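Glyoxalase family protein, putative (Bacillus anthracis, PDB 2QQZ) is of unknown function but belongs to the glyoxalase/bleomycin resistance/dioxygenase superfamily, and so may be a metal-dependent enzyme or a small-molecule binding protein. Local coordinates at residues Gly21-Glu24 against Glu25-Phe29; Glu43-Lys46 against Lys47-Gly50; Glu85-Gln88 against Glu89-Gln93; His101-Asp105 against Val106-Tyr110. All coordinates share one frame; numbering follows the deposited sequence. Where two conformers were deposited one is given.

Interaction 1 (Gly21-Glu24 against Glu25-Phe29); sequences GCEE and EARAF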
loop_
_atom_site.group_PDB
_atom_site.type_symbol
_atom_site.label_atom_id
_atom_site.label_comp_id
_atom_site.label_asym_id
_atom_site.label_seq_id
_atom_site.Cartn_x
_atom_site.Cartn_y
_atom_site.Cartn_z
ATOM N N GLY A 21 -8.600 -8.499 17.866
ATOM C CA GLY A 21 -8.337 -9.919 18.104
ATOM C C GLY A 21 -7.681 -10.633 16.939
ATOM O O GLY A 21 -7.530 -11.836 16.972
ATOM N N CYS A 22 -7.241 -9.901 15.926
ATOM C CA CYS A 22 -6.792 -10.515 14.660
ATOM C C CYS A 22 -5.400 -11.166 14.718
ATOM O O CYS A 22 -5.014 -11.844 13.742
ATOM C CB CYS A 22 -6.720 -9.444 13.553
ATOM S SG CYS A 22 -5.467 -8.156 13.976
ATOM N N GLU A 23 -4.644 -10.942 15.810
ATOM C CA GLU A 23 -3.191 -11.174 15.792
ATOM C C GLU A 23 -2.822 -12.608 15.469
ATOM O O GLU A 23 -1.880 -12.845 14.717
ATOM C CB GLU A 23 -2.543 -10.723 17.110
ATOM C CG GLU A 23 -2.570 -9.211 17.368
ATOM C CD GLU A 23 -3.867 -8.690 17.992
ATOM O OE1 GLU A 23 -4.815 -9.476 18.203
ATOM O OE2 GLU A 23 -3.937 -7.472 18.258
ATOM N N GLU A 24 -3.549 -13.571 16.031
ATOM C CA GLU A 24 -3.223 -14.981 15.804
ATOM C C GLU A 24 -3.373 -15.334 14.308
ATOM O O GLU A 24 -2.435 -15.867 13.670
ATOM C CB GLU A 24 -4.152 -15.865 16.616
ATOM C CG GLU A 24 -3.484 -16.892 17.476
ATOM C CD GLU A 24 -4.524 -17.664 18.285
ATOM O OE1 GLU A 24 -5.666 -17.812 17.764
ATOM O OE2 GLU A 24 -4.229 -18.103 19.439
ATOM N N GLU A 25 -4.546 -15.009 13.768
ATOM C CA GLU A 25 -4.855 -15.235 12.343
ATOM C C GLU A 25 -3.933 -14.469 11.397
ATOM O O GLU A 25 -3.543 -14.980 10.350
ATOM C CB GLU A 25 -6.308 -14.882 12.045
ATOM C CG GLU A 25 -7.236 -16.002 12.309
ATOM C CD GLU A 25 -8.597 -15.758 11.689
ATOM O OE1 GLU A 25 -9.006 -16.559 10.804
ATOM O OE2 GLU A 25 -9.246 -14.750 12.071
ATOM N N ALA A 26 -3.563 -13.252 11.763
ATOM C CA ALA A 26 -2.652 -12.454 10.946
ATOM C C ALA A 26 -1.248 -13.109 10.883
ATOM O O ALA A 26 -0.638 -13.215 9.789
ATOM C CB ALA A 26 -2.556 -11.025 11.505
ATOM N N ARG A 27 -0.743 -13.556 12.050
ATOM C CA ARG A 27 0.544 -14.245 12.113
ATOM C C ARG A 27 0.471 -15.557 11.348
ATOM O O ARG A 27 1.405 -15.885 10.615
ATOM C CB ARG A 27 1.027 -14.447 13.568
ATOM C CG ARG A 27 1.158 -13.120 14.289
ATOM C CD ARG A 27 1.926 -13.102 15.573
ATOM N NE ARG A 27 1.086 -13.036 16.744
ATOM C CZ ARG A 27 1.034 -12.037 17.630
ATOM N NH1 ARG A 27 0.221 -12.180 18.662
ATOM N NH2 ARG A 27 1.778 -10.931 17.516
ATOM N N ALA A 28 -0.633 -16.296 11.487
ATOM C CA ALA A 28 -0.774 -17.536 10.738
ATOM C C ALA A 28 -0.687 -17.303 9.211
ATOM O O ALA A 28 -0.064 -18.100 8.484
ATOM C CB ALA A 28 -2.062 -18.296 11.144
ATOM N N PHE A 29 -1.256 -16.203 8.718
ATOM C CA PHE A 29 -1.284 -15.985 7.297
ATOM C C PHE A 29 -0.058 -15.209 6.783
ATOM O O PHE A 29 0.712 -15.741 5.954
ATOM C CB PHE A 29 -2.581 -15.292 6.871
ATOM C CG PHE A 29 -2.649 -15.000 5.392
ATOM C CD1 PHE A 29 -3.126 -15.975 4.488
ATOM C CD2 PHE A 29 -2.248 -13.758 4.911
ATOM C CE1 PHE A 29 -3.215 -15.683 3.127
ATOM C CE2 PHE A 29 -2.341 -13.459 3.550
ATOM C CZ PHE A 29 -2.819 -14.443 2.668
HETATM O O HOH W 1 -6.872 -14.091 15.557
#
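R27 reaches back over E23 near the start of helix 23-33. Its CG lies beside the backbone N (chi1 -58°), and the bend at chi3 folds the guanidinium back, so that E23 CB sits over one face of the planar group, near its rim, 3.5 Å from R27 NH1. The carboxylate of E23 takes no part in this. It turns away at chi2 (84°), leaving E23 OE1 5.7 Å from R27 NH1, and it accepts the backbone N-H of G50 instead; R27 makes its salt bridge with E38. Nearer the backbone, R27 CG rests 3.1 Å from E23 O, the same carbonyl that takes the R27 amide proton. A26 CB packs 3.4 Å from C22 O, and A26 N bonds that oxygen at 2.8 Å. E24 and E25 lead outward from the helix, whereas C22 and A26 are buried, with C22 on I62 and V64 and A26 on C51. A water joins G21 O to E25 N, bridging the loop to a helix amide. The bonds from A26 N to C22 O and from R27 N to E23 O are the i to i+4 pattern of an alpha-helix, here the one between strands 8-18 and 37-39 of a glyoxalase-family fold.

Interaction 2 (Glu43-Lys46 against Lys47-Gly50); sequences EELK and KRGG. With SO4 (sulfate ion), chain C.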
loop_
_atom_site.group_PDB
_atom_site.type_symbol
_atom_site.label_atom_id
_atom_site.label_comp_id
_atom_site.label_asym_id
_atom_site.label_seq_id
_atom_site.Cartn_x
_atom_site.Cartn_y
_atom_site.Cartn_z
ATOM N N GLU A 43 7.287 0.007 21.436
ATOM C CA GLU A 43 6.682 -0.193 22.757
ATOM C C GLU A 43 5.411 0.644 22.952
ATOM O O GLU A 43 4.410 0.135 23.442
ATOM C CB GLU A 43 7.731 0.086 23.860
ATOM C CG GLU A 43 7.463 -0.604 25.225
ATOM C CD GLU A 43 7.148 -2.113 25.091
ATOM O OE1 GLU A 43 6.464 -2.684 25.992
ATOM O OE2 GLU A 43 7.572 -2.719 24.072
ATOM N N GLU A 44 5.435 1.901 22.520
ATOM C CA GLU A 44 4.337 2.846 22.751
ATOM C C GLU A 44 3.101 2.485 21.974
ATOM O O GLU A 44 2.037 3.070 22.198
ATOM C CB GLU A 44 4.729 4.237 22.272
ATOM C CG GLU A 44 6.219 4.451 22.110
ATOM C CD GLU A 44 6.805 5.143 23.303
ATOM O OE1 GLU A 44 5.998 5.795 24.012
ATOM O OE2 GLU A 44 8.043 5.047 23.538
ATOM N N LEU A 45 3.263 1.598 20.994
ATOM C CA LEU A 45 2.175 1.207 20.093
ATOM C C LEU A 45 1.635 -0.198 20.373
ATOM O O LEU A 45 0.680 -0.603 19.738
ATOM C CB LEU A 45 2.599 1.298 18.603
ATOM C CG LEU A 45 2.967 2.660 17.993
ATOM C CD1 LEU A 45 3.231 2.533 16.477
ATOM C CD2 LEU A 45 1.891 3.685 18.242
ATOM N N LYS A 46 2.260 -0.921 21.302
ATOM C CA LYS A 46 1.826 -2.278 21.660
ATOM C C LYS A 46 0.330 -2.351 21.972
ATOM O O LYS A 46 -0.378 -3.258 21.479
ATOM C CB LYS A 46 2.596 -2.807 22.872
ATOM C CG LYS A 46 2.322 -4.291 23.189
ATOM C CD LYS A 46 2.639 -4.609 24.654
ATOM C CE LYS A 46 3.254 -5.990 24.817
ATOM N NZ LYS A 46 3.916 -6.087 26.154
ATOM N N LYS A 47 -0.130 -1.393 22.788
ATOM C CA LYS A 47 -1.478 -1.427 23.331
ATOM C C LYS A 47 -2.581 -1.279 22.271
ATOM O O LYS A 47 -3.753 -1.607 22.521
ATOM C CB LYS A 47 -1.623 -0.382 24.430
ATOM C CG LYS A 47 -0.897 -0.735 25.768
ATOM C CD LYS A 47 -0.558 -2.254 25.980
ATOM C CE LYS A 47 -1.787 -3.118 26.375
ATOM N NZ LYS A 47 -2.352 -2.725 27.694
ATOM N N ARG A 48 -2.181 -0.832 21.075
ATOM C CA ARG A 48 -3.089 -0.679 19.952
ATOM C C ARG A 48 -3.437 -2.024 19.295
ATOM O O ARG A 48 -4.378 -2.099 18.525
ATOM C CB ARG A 48 -2.482 0.288 18.965
ATOM C CG ARG A 48 -2.491 1.711 19.505
ATOM C CD ARG A 48 -1.579 2.633 18.693
ATOM N NE ARG A 48 -1.914 2.579 17.275
ATOM C CZ ARG A 48 -2.540 3.555 16.629
ATOM N NH1 ARG A 48 -2.859 4.688 17.270
ATOM N NH2 ARG A 48 -2.829 3.406 15.341
ATOM N N GLY A 49 -2.700 -3.088 19.625
ATOM C CA GLY A 49 -2.928 -4.369 18.961
ATOM C C GLY A 49 -2.356 -4.441 17.554
ATOM O O GLY A 49 -1.853 -3.446 17.047
ATOM N N GLY A 50 -2.446 -5.598 16.898
ATOM C CA GLY A 50 -2.065 -5.701 15.506
ATOM C C GLY A 50 -0.638 -6.206 15.455
ATOM O O GLY A 50 -0.045 -6.495 16.497
HETATM S S SO4 C . -0.168 0.846 14.228
HETATM O O1 SO4 C . 1.053 0.411 13.526
HETATM O O2 SO4 C . -0.114 0.623 15.689
HETATM O O3 SO4 C . -1.273 0.049 13.672
HETATM O O4 SO4 C . -0.364 2.274 14.009
HETATM O O HOH W 2 1.882 -0.169 24.589
#
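L45 and R48 run side by side and point the same way, and their apolar contact is L45 CD2 against R48 CD at 3.7 Å. The other methyl of the leucine, L45 CD1, makes a van der Waals contact with O2 of a bound sulfate at 3.9 Å.

Backbone bonds fold the segment into successive i to i+3 turns. R48 N donates to L45 O at 3.2 Å and G49 N to K46 O at 3.0 Å; K46 N also bonds E43 O. A water accepts from K47 N and donates to E43 O, bridging the two across the turns. G49, with phi 76°, then takes the chain out of them.

Ionic contacts centre on the sulfate, which probably comes from the crystallisation liquor. A bend at chi3 (54°) swings the guanidinium of R48 so that NE donates to sulfate O2 at 3.1 Å, while NH2 makes a weak bond to O4. The sulfate is also hydrogen-bonded by K41 NZ and W52 NE1.

All of this belongs to the loop between strands 37-39 and 51-55, tied to helix 23-33 through G50 N and E23, with L45 packed on R103 of the second subunit.

Interaction 3 (Glu85-Gln88 against Glu89-Gln93); sequences EFKQ and ELIKQ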
loop_
_atom_site.group_PDB
_atom_site.type_symbol
_atom_site.label_atom_id
_atom_site.label_comp_id
_atom_site.label_asym_id
_atom_site.label_seq_id
_atom_site.Cartn_x
_atom_site.Cartn_y
_atom_site.Cartn_z
ATOM N N GLU A 85 6.571 -20.846 -8.359
ATOM C CA GLU A 85 6.853 -21.734 -7.230
ATOM C C GLU A 85 6.192 -21.209 -5.931
ATOM O O GLU A 85 5.707 -21.984 -5.099
ATOM C CB GLU A 85 8.365 -21.847 -7.075
ATOM C CG GLU A 85 8.795 -22.835 -6.043
ATOM C CD GLU A 85 10.292 -22.719 -5.684
ATOM O OE1 GLU A 85 11.136 -22.660 -6.621
ATOM O OE2 GLU A 85 10.616 -22.697 -4.465
ATOM N N PHE A 86 6.181 -19.890 -5.758
ATOM C CA PHE A 86 5.490 -19.296 -4.606
ATOM C C PHE A 86 4.017 -19.652 -4.655
ATOM O O PHE A 86 3.462 -20.107 -3.651
ATOM C CB PHE A 86 5.670 -17.796 -4.625
ATOM C CG PHE A 86 4.912 -17.060 -3.558
ATOM C CD1 PHE A 86 5.219 -17.253 -2.212
ATOM C CD2 PHE A 86 3.960 -16.103 -3.912
ATOM C CE1 PHE A 86 4.567 -16.534 -1.220
ATOM C CE2 PHE A 86 3.312 -15.378 -2.942
ATOM C CZ PHE A 86 3.626 -15.594 -1.585
ATOM N N LYS A 87 3.394 -19.441 -5.815
ATOM C CA LYS A 87 1.976 -19.746 -6.011
ATOM C C LYS A 87 1.615 -21.225 -5.712
ATOM O O LYS A 87 0.608 -21.482 -5.028
ATOM C CB LYS A 87 1.536 -19.402 -7.436
ATOM C CG LYS A 87 -0.001 -19.531 -7.637
ATOM C CD LYS A 87 -0.418 -18.867 -8.925
ATOM C CE LYS A 87 -0.500 -19.874 -10.013
ATOM N NZ LYS A 87 -1.216 -19.300 -11.181
ATOM N N GLN A 88 2.405 -22.174 -6.198
ATOM C CA GLN A 88 2.140 -23.572 -5.879
ATOM C C GLN A 88 2.365 -23.909 -4.406
ATOM O O GLN A 88 1.763 -24.857 -3.905
ATOM C CB GLN A 88 2.937 -24.534 -6.771
ATOM C CG GLN A 88 2.427 -24.617 -8.194
ATOM C CD GLN A 88 0.918 -24.784 -8.294
ATOM O OE1 GLN A 88 0.306 -25.603 -7.594
ATOM N NE2 GLN A 88 0.314 -24.017 -9.185
ATOM N N GLU A 89 3.224 -23.154 -3.711
ATOM C CA GLU A 89 3.366 -23.333 -2.255
ATOM C C GLU A 89 2.117 -22.834 -1.494
ATOM O O GLU A 89 1.757 -23.387 -0.439
ATOM C CB GLU A 89 4.617 -22.654 -1.694
ATOM C CG GLU A 89 5.924 -23.262 -2.098
ATOM C CD GLU A 89 5.946 -24.792 -1.967
ATOM O OE1 GLU A 89 5.929 -25.280 -0.821
ATOM O OE2 GLU A 89 5.973 -25.493 -3.009
ATOM N N LEU A 90 1.464 -21.801 -2.017
ATOM C CA LEU A 90 0.235 -21.319 -1.415
ATOM C C LEU A 90 -0.915 -22.293 -1.681
ATOM O O LEU A 90 -1.690 -22.612 -0.786
ATOM C CB LEU A 90 -0.118 -19.898 -1.893
ATOM C CG LEU A 90 0.856 -18.756 -1.544
ATOM C CD1 LEU A 90 0.267 -17.417 -1.988
ATOM C CD2 LEU A 90 1.291 -18.700 -0.064
ATOM N N ILE A 91 -1.024 -22.773 -2.909
ATOM C CA ILE A 91 -2.040 -23.760 -3.249
ATOM C C ILE A 91 -1.835 -25.012 -2.348
ATOM O O ILE A 91 -2.759 -25.443 -1.667
ATOM C CB ILE A 91 -2.010 -24.080 -4.753
ATOM C CG1 ILE A 91 -2.587 -22.900 -5.548
ATOM C CG2 ILE A 91 -2.764 -25.391 -5.053
ATOM C CD1 ILE A 91 -2.253 -22.944 -7.019
ATOM N N LYS A 92 -0.609 -25.526 -2.269
ATOM C CA LYS A 92 -0.292 -26.650 -1.353
ATOM C C LYS A 92 -0.928 -26.470 0.048
ATOM O O LYS A 92 -1.395 -27.434 0.657
ATOM C CB LYS A 92 1.219 -26.805 -1.206
ATOM C CG LYS A 92 1.746 -28.172 -1.464
ATOM C CD LYS A 92 3.275 -28.109 -1.658
ATOM C CE LYS A 92 4.037 -28.284 -0.324
ATOM N NZ LYS A 92 4.113 -29.750 0.114
ATOM N N GLN A 93 -0.946 -25.235 0.542
ATOM C CA GLN A 93 -1.486 -24.920 1.867
ATOM C C GLN A 93 -2.997 -24.592 1.870
ATOM O O GLN A 93 -3.531 -24.071 2.854
ATOM C CB GLN A 93 -0.698 -23.742 2.482
ATOM C CG GLN A 93 0.793 -23.992 2.654
ATOM C CD GLN A 93 1.535 -22.730 3.044
ATOM O OE1 GLN A 93 2.221 -22.114 2.220
ATOM N NE2 GLN A 93 1.377 -22.312 4.306
#
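F86 turns its CG away from its own backbone N (chi1 175°), while L90 holds CG beside the N (chi1 -63°) with chi2 extended; together these torsions lay the leucine over one face of the phenyl ring. L90 CD1 makes an off-centre CH-pi contact, 4.2 Å from the ring centroid and 29° off the ring normal, and comes 3.8 Å from F86 CE2. The other methyl, CD2, lies near CE1 and CZ. Both residues are buried: F86 also meets F121 edge-to-face, and Y7 of the second subunit comes up against its ring.

This is i to i+4 packing along the alpha-helix 83-92, which lies between strands 76-80 and 98-100 of the glyoxalase-family fold and rests on strand 106-112 through F109. Carbonyl-to-amide bonds of the usual kind run through it, such as L90 N to F86 O and I91 N to K87 O at 3.0 Å.

On another side of the helix, I91 CD1 lies 4.1 Å from K87 CG and, in the Q88 conformer described, 3.5 Å from Q88 NE2, both neighbours running alongside the isoleucine, whereas the amine of K87 goes to D99. E89 CG lies 3.3 Å from E85 O, and its carboxylate stays 5.6 Å from that of E85 (OE2 to OE2). Any repulsion there is probably eased by K82, in salt bridge with E85 OE1, and by R5 of the second subunit, which pairs with E85 OE2; that oxygen is also hydrogen-bonded to Y7 OH of the second subunit.

Interaction 4 (His101-Asp105 against Val106-Tyr110); sequences HARPD and VIRFY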
loop_
_atom_site.group_PDB
_atom_site.type_symbol
_atom_site.label_atom_id
_atom_site.label_comp_id
_atom_site.label_asym_id
_atom_site.label_seq_id
_atom_site.Cartn_x
_atom_site.Cartn_y
_atom_site.Cartn_z
ATOM N N HIS A 101 -4.458 -12.008 -15.991
ATOM C CA HIS A 101 -3.676 -12.053 -17.197
ATOM C C HIS A 101 -3.735 -10.777 -17.995
ATOM O O HIS A 101 -3.318 -10.780 -19.138
ATOM C CB HIS A 101 -4.137 -13.245 -18.078
ATOM C CG HIS A 101 -4.078 -14.547 -17.353
ATOM N ND1 HIS A 101 -2.905 -15.246 -17.187
ATOM C CD2 HIS A 101 -5.026 -15.244 -16.685
ATOM C CE1 HIS A 101 -3.135 -16.325 -16.462
ATOM N NE2 HIS A 101 -4.414 -16.352 -16.150
ATOM N N ALA A 102 -4.240 -9.690 -17.420
ATOM C CA ALA A 102 -4.504 -8.503 -18.245
ATOM C C ALA A 102 -3.228 -7.738 -18.605
ATOM O O ALA A 102 -3.169 -7.086 -19.618
ATOM C CB ALA A 102 -5.530 -7.595 -17.569
ATOM N N ARG A 103 -2.188 -7.880 -17.784
ATOM C CA ARG A 103 -0.930 -7.149 -17.930
ATOM C C ARG A 103 0.108 -8.207 -18.356
ATOM O O ARG A 103 0.581 -8.987 -17.524
ATOM C CB ARG A 103 -0.620 -6.488 -16.573
ATOM C CG ARG A 103 0.336 -5.330 -16.647
ATOM C CD ARG A 103 0.731 -4.821 -15.264
ATOM N NE ARG A 103 2.054 -4.217 -15.395
ATOM C CZ ARG A 103 2.740 -3.690 -14.421
ATOM N NH1 ARG A 103 2.261 -3.668 -13.170
ATOM N NH2 ARG A 103 3.932 -3.184 -14.709
ATOM N N PRO A 104 0.439 -8.269 -19.657
ATOM C CA PRO A 104 1.132 -9.443 -20.267
ATOM C C PRO A 104 2.662 -9.527 -20.035
ATOM O O PRO A 104 3.260 -10.571 -20.282
ATOM C CB PRO A 104 0.803 -9.321 -21.773
ATOM C CG PRO A 104 0.610 -7.844 -22.007
ATOM C CD PRO A 104 0.197 -7.196 -20.642
ATOM N N ASP A 105 3.226 -8.407 -19.583
ATOM C CA ASP A 105 4.625 -8.249 -19.169
ATOM C C ASP A 105 4.870 -8.755 -17.715
ATOM O O ASP A 105 6.017 -8.859 -17.249
ATOM C CB ASP A 105 5.018 -6.755 -19.286
ATOM C CG ASP A 105 3.911 -5.795 -18.789
ATOM O OD1 ASP A 105 2.769 -5.870 -19.296
ATOM O OD2 ASP A 105 4.184 -4.943 -17.897
ATOM N N VAL A 106 3.785 -9.086 -17.020
ATOM C CA VAL A 106 3.826 -9.415 -15.601
ATOM C C VAL A 106 2.967 -10.643 -15.286
ATOM O O VAL A 106 1.848 -10.806 -15.771
ATOM C CB VAL A 106 3.398 -8.201 -14.728
ATOM C CG1 VAL A 106 3.304 -8.581 -13.280
ATOM C CG2 VAL A 106 4.409 -7.037 -14.830
ATOM N N ILE A 107 3.482 -11.517 -14.445
ATOM C CA ILE A 107 2.695 -12.612 -13.936
ATOM C C ILE A 107 2.180 -12.136 -12.614
ATOM O O ILE A 107 2.930 -11.542 -11.817
ATOM C CB ILE A 107 3.574 -13.886 -13.732
ATOM C CG1 ILE A 107 4.166 -14.300 -15.080
ATOM C CG2 ILE A 107 2.769 -15.042 -13.062
ATOM C CD1 ILE A 107 5.157 -15.487 -15.033
ATOM N N ARG A 108 0.918 -12.403 -12.325
ATOM C CA ARG A 108 0.405 -11.938 -11.048
ATOM C C ARG A 108 -0.884 -12.611 -10.664
ATOM O O ARG A 108 -1.598 -13.170 -11.500
ATOM C CB ARG A 108 0.209 -10.432 -11.113
ATOM C CG ARG A 108 -0.921 -10.009 -12.001
ATOM C CD ARG A 108 -0.982 -8.530 -12.011
ATOM N NE ARG A 108 -2.009 -8.150 -12.996
ATOM C CZ ARG A 108 -2.546 -6.937 -13.125
ATOM N NH1 ARG A 108 -2.160 -5.931 -12.340
ATOM N NH2 ARG A 108 -3.452 -6.742 -14.068
ATOM N N PHE A 109 -1.203 -12.542 -9.390
ATOM C CA PHE A 109 -2.421 -13.168 -8.888
ATOM C C PHE A 109 -2.809 -12.531 -7.557
ATOM O O PHE A 109 -1.953 -11.890 -6.874
ATOM C CB PHE A 109 -2.247 -14.689 -8.743
ATOM C CG PHE A 109 -1.248 -15.122 -7.689
ATOM C CD1 PHE A 109 -1.648 -15.311 -6.370
ATOM C CD2 PHE A 109 0.081 -15.357 -8.020
ATOM C CE1 PHE A 109 -0.756 -15.742 -5.414
ATOM C CE2 PHE A 109 1.015 -15.775 -7.056
ATOM C CZ PHE A 109 0.610 -15.948 -5.759
ATOM N N TYR A 110 -4.073 -12.726 -7.167
ATOM C CA TYR A 110 -4.585 -12.148 -5.923
ATOM C C TYR A 110 -4.914 -13.277 -4.987
ATOM O O TYR A 110 -5.278 -14.369 -5.411
ATOM C CB TYR A 110 -5.864 -11.363 -6.172
ATOM C CG TYR A 110 -5.784 -10.396 -7.303
ATOM C CD1 TYR A 110 -4.907 -9.313 -7.244
ATOM C CD2 TYR A 110 -6.627 -10.504 -8.408
ATOM C CE1 TYR A 110 -4.821 -8.393 -8.277
ATOM C CE2 TYR A 110 -6.563 -9.553 -9.454
ATOM C CZ TYR A 110 -5.647 -8.529 -9.381
ATOM O OH TYR A 110 -5.533 -7.555 -10.372
HETATM O O HOH W 3 -1.190 -9.806 -15.724
HETATM O O HOH W 4 1.018 -5.788 -11.222
#
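R103 and V106 are the first and last residues of a type I beta turn that leads into strand 106-112 of the second four-stranded sheet, and they meet through their side chains as well as their backbones. V106 N donates to R103 O at 3.2 Å. R103 holds its CG away from its backbone N (chi1 -159°), and its chain runs straight to NE, so the guanidinium passes over the valine: V106 CG2 lies against one face, toward the rim, 3.7 Å from R103 NE. In V106, chi1 of 174° sends CG1 away from the backbone N and puts CG2 under the arginine. In the conformer described, D105 has CG between its backbone N and carbonyl carbon (chi1 41°), which brings OD2 within 3.4 Å of R103 NE in a weakly bonded salt bridge.

R108 takes that same first-torsion setting and then extends, bringing its guanidinium back to the turn. R103 CB covers one face and Y110 OH stands over the centre of the other, with A102 CB at the edge. D100 pairs with R108 NH2. Although both arginines are cationic, R103 NH1 and R108 NH1 stay 5.0 Å apart, and D100 probably offsets part of the charge. A water between them accepts weakly from both NH1 atoms; a second water lies 2.7 Å from R103 O and takes a weak bond from R108 NE at 3.3 Å.

Interactions 1 and 3 are both helix contacts, partly buried, in helix 23-33 and helix 83-92, and packed on different sheets. Interaction 1 has an arginine face over E23 CB beside its backbone bonds, interaction 3 a leucine over a phenyl ring. Interaction 2 lies in a surface loop holding an anion, 4 where a loop enters strand 106-112, with two arginines at the turn. Interactions 1 and 2 touch where E23 OE2 meets G50 N, while 3 and 4 meet where F109 packs on F86, K87 and L90. Interactions 2 and 4 are about 37 Å apart between centres in one chain, yet R103 of one subunit packs on L45 of the other.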